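Side-chain contacts in DUF4595 domain-containing protein (Bacteroides vulgatus, PDB 3TZG), which is of unknown function but folds as a porin-like antiparallel beta barrel: residues 70-73 against 74-78; 111-115 against 116-120; 169-172 against 173-176; 184-188 against 189-193. All blocks are in the same frame, centred on the assembly; numbering follows the deposited sequence.

Contact 1 of 4, residues 70-73 against 74-78; sequences IGKG and KARES
Gly71 and Lys74 face each other as an antiparallel hydrogen-bonded pair: Gly71 N reaches Lys74 O at 2.9 Å almost dead straight, and Lys74 N returns to Gly71 O at 3.1 Å. Lys72 and Gly73 make the turn between them, a type I' turn with both residues at positive phi. One step back, Ile70 and Ala75 form a non-hydrogen-bonded pair, their CA atoms 4.4 Å apart. On their face of the strands the tip of Ile70 leans across, CD1 lying 4.0 Å from Ala75 CB, and Ala75 in turn packs on Leu191 and Tyr99. Lys74 and Arg76 share the other face; Arg76 bends at chi2 (-61°) and runs back over the turn. Its NE points at Gly71 O, 2.6 Å away and in the guanidinium plane, while NH2 adds weak bonds to Gly71 O and Lys72 O. Gly71 O is thus gripped from both faces of its carbonyl plane, by Lys74 N on one and Arg76 NE on the other. Lys74 CB sits 3.7 Å above the guanidinium, toward its rim. A leucine in place of Arg76 would probably cost Gly71 O the donor on one face of its carbonyl and Lys72 O its weak one. This is a tight beta hairpin with a two-residue type I' loop, here joining strands 63-71 and 74-85 at one end of the barrel wall.

Contact 2 of 4, residues 111-115 against 116-120; sequences DYRAT and SDYRF
Ala114 and Arg119 close the base of the loop in a beta hairpin that links strands 105-114 and 120-130 of the barrel. Ala114 N bonds to Arg119 O at 2.8 Å, with the donor in the carbonyl plane, and Tyr118 N comes back weakly to Ala114 O. Beyond them the chain turns through Thr115 to Asp117, and Tyr118 takes a positive phi (64°) to bring it round again. Arg113, paired with Phe120 across the non-hydrogen-bonded position, sends its side chain outward past the loop carbonyls toward Tyr118. Its CB lies against both Arg119 O and Tyr118 O; CG moves closer to Tyr118 O, at 3.4 Å; CD stays beside that same oxygen. From CG to NE the chain is extended, which carries the guanidinium out to the Tyr118 ring, where NH1 passes CD1 obliquely at 4.3 Å. On the other side of the hairpin, Ala114 CB rests over one face of the Arg119 guanidinium, 3.8 Å from NH2. That same arginine makes a long salt bridge from NE to Asp117 OD1 (3.5 Å) and a cation-pi contact with Tyr91, and Asp117 OD1 also takes a weak bond from Ser116 OG. Thr115 OG1 ties the loop to Glu92 O of the neighbouring strand 90-102. Phe120 has CG anti to its backbone N (chi1 176°), which swings the ring back along the partner strand until the ring edge at CE1 meets Asp111 OD1 at 3.2 Å, near the ring plane, with carboxylate and ring planes 54° apart.

Contact 3 of 4, residues 169-172 against 173-176; sequences LNLQ and AYVI
Leu171 and Tyr174 meet twice, once through the backbone and once through their side chains. Tyr174 N donates to Leu171 O at 3.0 Å, from well above the carbonyl plane, and the same oxygen lies near the plane of the tyrosine ring at its edge. Leu171 CD2 then crosses to Tyr174 CE2 at 3.8 Å. One residue earlier, Ala173 N is satisfied by Asn170 O at 3.2 Å. These i to i+3 bonds define a short 3-10 turn, set in the long loop that enters the barrel interior between strand 163-164 and helix 181-188. At its end Gln172 O accepts two donors: Val175 N at 2.9 Å from above the carbonyl plane, and Ile176 N at 2.8 Å from nearly straight ahead (C=O...N 173°). Ile176 has CG1 between its backbone N and carbonyl carbon (chi1 70°), which sets CG1 and CG2 side by side against Gln172 O, at 3.5 and 3.3 Å, CG2 also meeting Gln172 CB. An alanine at Ile176 would keep the backbone bond but is likely to remove part of the apolar cover of this carbonyl, leaving Val175 CG2 beside it, and to open a gap next to Phe187. The buried side-chain amides find partners further off: Gln172 NE2 bonds to Asn196 O and Asn170 ND2 to Phe187 O. The backbone amide of Leu171 is taken up by Tyr165 OH. Tyr174 OH is hydrogen-bonded to Tyr37 OH.

Contact 4 of 4, residues 184-188 against 189-193; sequences FFYFL and LNLGQ
Tyr186 and Leu191 lie at the heart of a Schellman motif that ends helix 181-188. Three backbone bonds make the close. Leu189 N still follows helical spacing to Phe185 O at 2.9 Å; then Asn190, turned to positive phi (52°), sends its N to Phe187 O at 3.0 Å, and Leu191 N reaches Tyr186 O at 2.9 Å. Asn190 OD1 accepts a hydrogen bond from Leu194 N.

The apolar contacts flank this backbone. Tyr186, its CG set opposite the amide nitrogen and beside the carbonyl carbon (chi1 169°), lays its ring along the departing chain: CD1 touches Leu191 CB at 3.8 Å, and further out CZ and OH come alongside Gly192 CA, OH at 3.4 Å. Its hydroxyl bonds to Tyr101 OH, and the ring stacks on Tyr99 of the barrel wall. Leu188 CD2 meets Leu189 CD2 obliquely, while CG of Leu189 folds back over Phe185 O.

Rings pack along the helix as well, Tyr186 CD2 standing 3.7 Å above the centre of the Phe187 ring. Last comes a water bridge: one water donates to Tyr186 O and accepts from Gly192 N, each at 2.8 Å, and sits over one face of the Tyr186 ring.

Contacts 1 and 2 are surface hairpins in the barrel wall, about 24 Å apart between centres, whereas contacts 3 and 4 are buried in the interior, with centres about 9 Å apart. The hairpins add charged side chains, folded against turn carbonyls or a carboxylate, to their backbone pairing; the inner pair relies on backbone bonds that end short helical turns, with aliphatic and aromatic packing around them. Contacts 3 and 4 hold one another: Asn170 N bonds to Leu188 O, and Tyr174 packs on Leu188 and Phe184. Wall and interior join where Ala75 N of contact 1 probably bonds to Leu191 O of contact 4. Contact 2 touches none of the other three.

Contact 1 of 4, residues 70-73 against 74-78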
loop_
_atom_site.group_PDB
_atom_site.type_symbol
_atom_site.label_atom_id
_atom_site.label_comp_id
_atom_site.label_asym_id
_atom_site.label_seq_id
_atom_site.Cartn_x
_atom_site.Cartn_y
_atom_site.Cartn_z
ATOM N N ILE A 70 8.871 8.858 12.550
ATOM C CA ILE A 70 7.731 9.778 12.642
ATOM C C ILE A 70 8.227 11.132 13.130
ATOM O O ILE A 70 8.946 11.213 14.129
ATOM C CB ILE A 70 6.602 9.198 13.563
ATOM C CG1 ILE A 70 6.267 7.710 13.252
ATOM C CG2 ILE A 70 5.362 10.087 13.598
ATOM C CD1 ILE A 70 5.884 7.338 11.787
ATOM N N GLY A 71 7.871 12.165 12.386
ATOM C CA GLY A 71 8.247 13.538 12.693
ATOM C C GLY A 71 7.092 14.465 12.379
ATOM O O GLY A 71 6.532 14.406 11.273
ATOM N N LYS A 72 6.696 15.291 13.379
ATOM C CA LYS A 72 5.609 16.281 13.287
ATOM C C LYS A 72 4.323 15.620 12.735
ATOM O O LYS A 72 3.677 16.155 11.815
ATOM C CB LYS A 72 6.003 17.507 12.417
ATOM C CG LYS A 72 7.319 18.214 12.757
ATOM C CD LYS A 72 7.171 19.362 13.732
ATOM C CE LYS A 72 8.237 20.438 13.568
ATOM N NZ LYS A 72 9.615 19.959 13.869
ATOM N N GLY A 73 4.013 14.442 13.281
ATOM C CA GLY A 73 2.810 13.681 12.962
ATOM C C GLY A 73 2.754 12.915 11.659
ATOM O O GLY A 73 1.673 12.444 11.293
ATOM N N LYS A 74 3.889 12.755 10.956
ATOM C CA LYS A 74 3.961 12.016 9.677
ATOM C C LYS A 74 5.230 11.215 9.530
ATOM O O LYS A 74 6.288 11.666 9.989
ATOM C CB LYS A 74 3.902 12.976 8.472
ATOM C CG LYS A 74 2.713 13.906 8.374
ATOM C CD LYS A 74 2.931 14.825 7.208
ATOM C CE LYS A 74 1.778 15.749 6.983
ATOM N NZ LYS A 74 2.038 16.641 5.831
ATOM N N ALA A 75 5.168 10.076 8.820
ATOM C CA ALA A 75 6.407 9.351 8.507
ATOM C C ALA A 75 7.284 10.250 7.613
ATOM O O ALA A 75 6.785 10.855 6.652
ATOM C CB ALA A 75 6.121 8.020 7.833
ATOM N N ARG A 76 8.555 10.418 8.000
ATOM C CA ARG A 76 9.466 11.282 7.270
ATOM C C ARG A 76 10.456 10.463 6.440
ATOM O O ARG A 76 10.937 10.939 5.406
ATOM C CB ARG A 76 10.202 12.202 8.248
ATOM C CG ARG A 76 9.253 13.106 9.024
ATOM C CD ARG A 76 8.477 14.026 8.109
ATOM N NE ARG A 76 7.436 14.749 8.832
ATOM C CZ ARG A 76 6.686 15.703 8.298
ATOM N NH1 ARG A 76 6.849 16.050 7.027
ATOM N NH2 ARG A 76 5.773 16.324 9.032
ATOM N N GLU A 77 10.732 9.222 6.884
ATOM C CA GLU A 77 11.680 8.281 6.276
ATOM C C GLU A 77 11.502 6.888 6.865
ATOM O O GLU A 77 10.974 6.768 7.971
ATOM C CB GLU A 77 13.116 8.780 6.501
ATOM C CG GLU A 77 13.393 9.039 7.959
ATOM C CD GLU A 77 14.722 9.657 8.281
ATOM O OE1 GLU A 77 15.720 8.903 8.311
ATOM O OE2 GLU A 77 14.735 10.849 8.666
ATOM N N SER A 78 11.928 5.837 6.138
ATOM C CA SER A 78 11.824 4.442 6.617
ATOM C C SER A 78 12.987 3.580 6.106
ATOM O O SER A 78 13.593 3.911 5.074
ATOM C CB SER A 78 10.507 3.801 6.190
ATOM O OG SER A 78 10.544 3.400 4.825
#

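Contact 2 of 4, residues 111-115 against 116-120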
loop_
_atom_site.group_PDB
_atom_site.type_symbol
_atom_site.label_atom_id
_atom_site.label_comp_id
_atom_site.label_asym_id
_atom_site.label_seq_id
_atom_site.Cartn_x
_atom_site.Cartn_y
_atom_site.Cartn_z
ATOM N N ASP A 111 15.501 3.524 -2.338
ATOM C CA ASP A 111 16.737 2.968 -2.868
ATOM C C ASP A 111 16.940 1.616 -2.275
ATOM O O ASP A 111 16.859 1.446 -1.048
ATOM C CB ASP A 111 17.944 3.870 -2.624
ATOM C CG ASP A 111 18.056 4.919 -3.689
ATOM O OD1 ASP A 111 18.458 4.569 -4.809
ATOM O OD2 ASP A 111 17.672 6.086 -3.422
ATOM N N TYR A 112 17.121 0.638 -3.170
ATOM C CA TYR A 112 17.353 -0.758 -2.860
ATOM C C TYR A 112 18.792 -1.135 -3.090
ATOM O O TYR A 112 19.285 -0.992 -4.205
ATOM C CB TYR A 112 16.461 -1.633 -3.728
ATOM C CG TYR A 112 14.991 -1.601 -3.399
ATOM C CD1 TYR A 112 14.443 -2.508 -2.497
ATOM C CD2 TYR A 112 14.122 -0.781 -4.104
ATOM C CE1 TYR A 112 13.072 -2.558 -2.259
ATOM C CE2 TYR A 112 12.745 -0.829 -3.888
ATOM C CZ TYR A 112 12.226 -1.714 -2.957
ATOM O OH TYR A 112 10.871 -1.765 -2.727
ATOM N N ARG A 113 19.465 -1.618 -2.039
ATOM C CA ARG A 113 20.842 -2.123 -2.053
ATOM C C ARG A 113 20.902 -3.543 -1.464
ATOM O O ARG A 113 20.134 -3.870 -0.565
ATOM C CB ARG A 113 21.773 -1.199 -1.264
ATOM C CG ARG A 113 22.227 0.082 -1.952
ATOM C CD ARG A 113 22.747 0.944 -0.834
ATOM N NE ARG A 113 23.129 2.313 -1.144
ATOM C CZ ARG A 113 23.834 3.075 -0.308
ATOM N NH1 ARG A 113 24.264 2.585 0.850
ATOM N NH2 ARG A 113 24.148 4.315 -0.637
ATOM N N ALA A 114 21.830 -4.373 -1.948
ATOM C CA ALA A 114 22.019 -5.710 -1.407
ATOM C C ALA A 114 22.615 -5.603 -0.008
ATOM O O ALA A 114 23.484 -4.751 0.207
ATOM C CB ALA A 114 22.912 -6.517 -2.322
ATOM N N THR A 115 22.101 -6.400 0.960
ATOM C CA THR A 115 22.590 -6.403 2.351
ATOM C C THR A 115 24.076 -6.834 2.400
ATOM O O THR A 115 24.883 -6.243 3.123
ATOM C CB THR A 115 21.738 -7.328 3.240
ATOM O OG1 THR A 115 21.890 -8.676 2.794
ATOM C CG2 THR A 115 20.275 -6.956 3.261
ATOM N N SER A 116 24.419 -7.841 1.580
ATOM C CA SER A 116 25.734 -8.450 1.483
ATOM C C SER A 116 26.850 -7.445 1.164
ATOM O O SER A 116 27.670 -7.186 2.045
ATOM C CB SER A 116 25.732 -9.552 0.425
ATOM O OG SER A 116 25.165 -9.145 -0.809
ATOM N N ASP A 117 26.887 -6.894 -0.072
ATOM C CA ASP A 117 27.976 -6.043 -0.554
ATOM C C ASP A 117 27.550 -4.585 -0.887
ATOM O O ASP A 117 28.327 -3.886 -1.539
ATOM C CB ASP A 117 28.591 -6.692 -1.820
ATOM C CG ASP A 117 27.658 -6.851 -3.019
ATOM O OD1 ASP A 117 26.414 -6.892 -2.816
ATOM O OD2 ASP A 117 28.169 -6.991 -4.152
ATOM N N TYR A 118 26.359 -4.122 -0.434
ATOM C CA TYR A 118 25.836 -2.749 -0.636
ATOM C C TYR A 118 25.589 -2.422 -2.133
ATOM O O TYR A 118 25.326 -1.263 -2.465
ATOM C CB TYR A 118 26.774 -1.672 -0.033
ATOM C CG TYR A 118 26.881 -1.697 1.477
ATOM C CD1 TYR A 118 25.904 -1.104 2.275
ATOM C CD2 TYR A 118 28.001 -2.241 2.110
ATOM C CE1 TYR A 118 25.995 -1.119 3.667
ATOM C CE2 TYR A 118 28.110 -2.250 3.504
ATOM C CZ TYR A 118 27.095 -1.694 4.278
ATOM O OH TYR A 118 27.151 -1.680 5.649
ATOM N N ARG A 119 25.685 -3.426 -3.021
ATOM C CA ARG A 119 25.472 -3.292 -4.462
ATOM C C ARG A 119 24.099 -2.712 -4.713
ATOM O O ARG A 119 23.118 -3.182 -4.137
ATOM C CB ARG A 119 25.642 -4.671 -5.128
ATOM C CG ARG A 119 24.944 -4.930 -6.467
ATOM C CD ARG A 119 25.288 -6.325 -6.963
ATOM N NE ARG A 119 25.036 -7.364 -5.949
ATOM C CZ ARG A 119 24.011 -8.217 -5.954
ATOM N NH1 ARG A 119 23.138 -8.218 -6.956
ATOM N NH2 ARG A 119 23.882 -9.110 -4.983
ATOM N N PHE A 120 24.046 -1.642 -5.520
ATOM C CA PHE A 120 22.799 -0.977 -5.890
ATOM C C PHE A 120 21.956 -1.904 -6.769
ATOM O O PHE A 120 22.454 -2.450 -7.758
ATOM C CB PHE A 120 23.089 0.350 -6.611
ATOM C CG PHE A 120 21.832 1.029 -7.099
ATOM C CD1 PHE A 120 21.020 1.745 -6.218
ATOM C CD2 PHE A 120 21.434 0.919 -8.432
ATOM C CE1 PHE A 120 19.841 2.338 -6.662
ATOM C CE2 PHE A 120 20.258 1.522 -8.874
ATOM C CZ PHE A 120 19.475 2.233 -7.989
#

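Contact 3 of 4, residues 169-172 against 173-176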
loop_
_atom_site.group_PDB
_atom_site.type_symbol
_atom_site.label_atom_id
_atom_site.label_comp_id
_atom_site.label_asym_id
_atom_site.label_seq_id
_atom_site.Cartn_x
_atom_site.Cartn_y
_atom_site.Cartn_z
ATOM N N LEU A 169 -9.030 1.508 9.384
ATOM C CA LEU A 169 -7.918 1.402 8.448
ATOM C C LEU A 169 -8.196 2.182 7.189
ATOM O O LEU A 169 -9.357 2.465 6.879
ATOM C CB LEU A 169 -7.638 -0.072 8.077
ATOM C CG LEU A 169 -7.393 -1.103 9.184
ATOM C CD1 LEU A 169 -7.250 -2.462 8.590
ATOM C CD2 LEU A 169 -6.172 -0.753 10.040
ATOM N N ASN A 170 -7.123 2.522 6.441
ATOM C CA ASN A 170 -7.253 3.197 5.158
ATOM C C ASN A 170 -7.315 2.100 4.125
ATOM O O ASN A 170 -6.280 1.649 3.613
ATOM C CB ASN A 170 -6.135 4.214 4.916
ATOM C CG ASN A 170 -6.259 4.944 3.607
ATOM O OD1 ASN A 170 -7.331 5.009 2.991
ATOM N ND2 ASN A 170 -5.172 5.542 3.163
ATOM N N LEU A 171 -8.549 1.660 3.829
ATOM C CA LEU A 171 -8.837 0.520 2.951
ATOM C C LEU A 171 -8.420 0.750 1.475
ATOM O O LEU A 171 -8.315 -0.254 0.761
ATOM C CB LEU A 171 -10.322 0.124 3.034
ATOM C CG LEU A 171 -10.717 -0.348 4.462
ATOM C CD1 LEU A 171 -12.145 -0.728 4.540
ATOM C CD2 LEU A 171 -9.813 -1.485 4.965
ATOM N N GLN A 172 -8.054 2.009 1.060
ATOM C CA GLN A 172 -7.524 2.337 -0.282
ATOM C C GLN A 172 -6.244 1.587 -0.534
ATOM O O GLN A 172 -5.892 1.327 -1.690
ATOM C CB GLN A 172 -7.244 3.832 -0.442
ATOM C CG GLN A 172 -8.417 4.745 -0.170
ATOM C CD GLN A 172 -7.989 6.182 0.034
ATOM O OE1 GLN A 172 -6.843 6.586 -0.269
ATOM N NE2 GLN A 172 -8.911 6.981 0.584
ATOM N N ALA A 173 -5.518 1.244 0.570
ATOM C CA ALA A 173 -4.257 0.500 0.514
ATOM C C ALA A 173 -4.440 -0.850 -0.171
ATOM O O ALA A 173 -3.478 -1.407 -0.684
ATOM C CB ALA A 173 -3.713 0.300 1.915
ATOM N N TYR A 174 -5.669 -1.386 -0.181
ATOM C CA TYR A 174 -5.927 -2.672 -0.802
ATOM C C TYR A 174 -6.129 -2.528 -2.310
ATOM O O TYR A 174 -6.131 -3.563 -2.982
ATOM C CB TYR A 174 -7.135 -3.368 -0.152
ATOM C CG TYR A 174 -6.835 -3.909 1.234
ATOM C CD1 TYR A 174 -6.016 -5.022 1.407
ATOM C CD2 TYR A 174 -7.330 -3.282 2.372
ATOM C CE1 TYR A 174 -5.683 -5.486 2.677
ATOM C CE2 TYR A 174 -7.002 -3.736 3.652
ATOM C CZ TYR A 174 -6.179 -4.842 3.800
ATOM O OH TYR A 174 -5.869 -5.348 5.052
ATOM N N VAL A 175 -6.235 -1.280 -2.861
ATOM C CA VAL A 175 -6.436 -1.076 -4.312
ATOM C C VAL A 175 -5.430 -0.082 -4.966
ATOM O O VAL A 175 -5.266 -0.115 -6.193
ATOM C CB VAL A 175 -7.861 -0.594 -4.642
ATOM C CG1 VAL A 175 -8.903 -1.629 -4.255
ATOM C CG2 VAL A 175 -8.180 0.762 -4.017
ATOM N N ILE A 176 -4.804 0.818 -4.196
ATOM C CA ILE A 176 -3.917 1.818 -4.833
ATOM C C ILE A 176 -2.522 1.218 -5.117
ATOM O O ILE A 176 -2.210 0.087 -4.700
ATOM C CB ILE A 176 -3.806 3.159 -4.072
ATOM C CG1 ILE A 176 -3.024 3.003 -2.758
ATOM C CG2 ILE A 176 -5.241 3.723 -3.887
ATOM C CD1 ILE A 176 -2.858 4.220 -1.937
#

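Contact 4 of 4, residues 184-188 against 189-193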
loop_
_atom_site.group_PDB
_atom_site.type_symbol
_atom_site.label_atom_id
_atom_site.label_comp_id
_atom_site.label_asym_id
_atom_site.label_seq_id
_atom_site.Cartn_x
_atom_site.Cartn_y
_atom_site.Cartn_z
ATOM N N PHE A 184 2.473 -0.526 1.609
ATOM C CA PHE A 184 1.134 -0.997 1.930
ATOM C C PHE A 184 0.758 -0.512 3.335
ATOM O O PHE A 184 -0.244 0.194 3.487
ATOM C CB PHE A 184 1.044 -2.524 1.820
ATOM C CG PHE A 184 -0.199 -3.101 2.448
ATOM C CD1 PHE A 184 -1.413 -3.067 1.778
ATOM C CD2 PHE A 184 -0.163 -3.652 3.730
ATOM C CE1 PHE A 184 -2.559 -3.596 2.363
ATOM C CE2 PHE A 184 -1.319 -4.178 4.317
ATOM C CZ PHE A 184 -2.501 -4.159 3.624
ATOM N N PHE A 185 1.606 -0.835 4.347
ATOM C CA PHE A 185 1.399 -0.443 5.734
ATOM C C PHE A 185 1.435 1.088 5.908
ATOM O O PHE A 185 0.616 1.630 6.666
ATOM C CB PHE A 185 2.427 -1.112 6.639
ATOM C CG PHE A 185 2.086 -2.561 6.867
ATOM C CD1 PHE A 185 0.882 -2.927 7.469
ATOM C CD2 PHE A 185 2.954 -3.571 6.461
ATOM C CE1 PHE A 185 0.555 -4.277 7.644
ATOM C CE2 PHE A 185 2.622 -4.918 6.645
ATOM C CZ PHE A 185 1.427 -5.257 7.232
ATOM N N TYR A 186 2.316 1.779 5.165
ATOM C CA TYR A 186 2.390 3.235 5.199
ATOM C C TYR A 186 1.033 3.863 4.884
ATOM O O TYR A 186 0.638 4.783 5.587
ATOM C CB TYR A 186 3.448 3.747 4.211
ATOM C CG TYR A 186 3.414 5.244 3.993
ATOM C CD1 TYR A 186 4.098 6.110 4.845
ATOM C CD2 TYR A 186 2.718 5.796 2.921
ATOM C CE1 TYR A 186 4.106 7.488 4.622
ATOM C CE2 TYR A 186 2.718 7.172 2.687
ATOM C CZ TYR A 186 3.421 8.012 3.534
ATOM O OH TYR A 186 3.411 9.360 3.310
ATOM N N PHE A 187 0.321 3.364 3.842
ATOM C CA PHE A 187 -1.000 3.858 3.455
ATOM C C PHE A 187 -2.091 3.311 4.367
ATOM O O PHE A 187 -2.913 4.109 4.840
ATOM C CB PHE A 187 -1.335 3.542 1.981
ATOM C CG PHE A 187 -0.547 4.424 1.032
ATOM C CD1 PHE A 187 -0.807 5.785 0.942
ATOM C CD2 PHE A 187 0.486 3.904 0.272
ATOM C CE1 PHE A 187 -0.046 6.608 0.113
ATOM C CE2 PHE A 187 1.253 4.740 -0.561
ATOM C CZ PHE A 187 0.976 6.082 -0.632
ATOM N N LEU A 188 -2.087 1.974 4.649
ATOM C CA LEU A 188 -3.103 1.296 5.494
ATOM C C LEU A 188 -3.208 1.924 6.899
ATOM O O LEU A 188 -4.315 2.043 7.412
ATOM C CB LEU A 188 -2.782 -0.205 5.631
ATOM C CG LEU A 188 -3.791 -1.085 6.388
ATOM C CD1 LEU A 188 -4.929 -1.519 5.480
ATOM C CD2 LEU A 188 -3.122 -2.320 6.955
ATOM N N LEU A 189 -2.067 2.330 7.501
ATOM C CA LEU A 189 -2.020 2.890 8.859
ATOM C C LEU A 189 -2.037 4.426 8.828
ATOM O O LEU A 189 -1.916 5.054 9.887
ATOM C CB LEU A 189 -0.759 2.387 9.610
ATOM C CG LEU A 189 -0.435 0.868 9.584
ATOM C CD1 LEU A 189 0.670 0.547 10.544
ATOM C CD2 LEU A 189 -1.659 -0.008 9.908
ATOM N N ASN A 190 -2.205 5.027 7.619
ATOM C CA ASN A 190 -2.286 6.470 7.358
ATOM C C ASN A 190 -1.085 7.231 7.988
ATOM O O ASN A 190 -1.269 8.266 8.663
ATOM C CB ASN A 190 -3.623 7.063 7.869
ATOM C CG ASN A 190 -3.959 8.410 7.265
ATOM O OD1 ASN A 190 -3.692 8.684 6.084
ATOM N ND2 ASN A 190 -4.577 9.276 8.058
ATOM N N LEU A 191 0.145 6.732 7.737
ATOM C CA LEU A 191 1.341 7.351 8.301
ATOM C C LEU A 191 1.650 8.687 7.576
ATOM O O LEU A 191 2.415 9.510 8.106
ATOM C CB LEU A 191 2.553 6.408 8.260
ATOM C CG LEU A 191 2.400 5.020 8.895
ATOM C CD1 LEU A 191 3.734 4.294 8.919
ATOM C CD2 LEU A 191 1.851 5.088 10.313
ATOM N N GLY A 192 1.016 8.902 6.416
ATOM C CA GLY A 192 1.155 10.143 5.661
ATOM C C GLY A 192 0.187 11.208 6.157
ATOM O O GLY A 192 0.233 12.355 5.693
ATOM N N GLN A 193 -0.729 10.816 7.099
ATOM C CA GLN A 193 -1.752 11.655 7.737
ATOM C C GLN A 193 -2.592 12.351 6.625
ATOM O O GLN A 193 -2.773 13.565 6.613
ATOM C CB GLN A 193 -1.065 12.638 8.686
ATOM C CG GLN A 193 -1.885 13.180 9.825
ATOM C CD GLN A 193 -1.045 14.156 10.644
ATOM O OE1 GLN A 193 -0.377 15.074 10.117
ATOM N NE2 GLN A 193 -1.053 13.977 11.960
HETATM O O HOH W 1 -0.279 7.202 4.575
#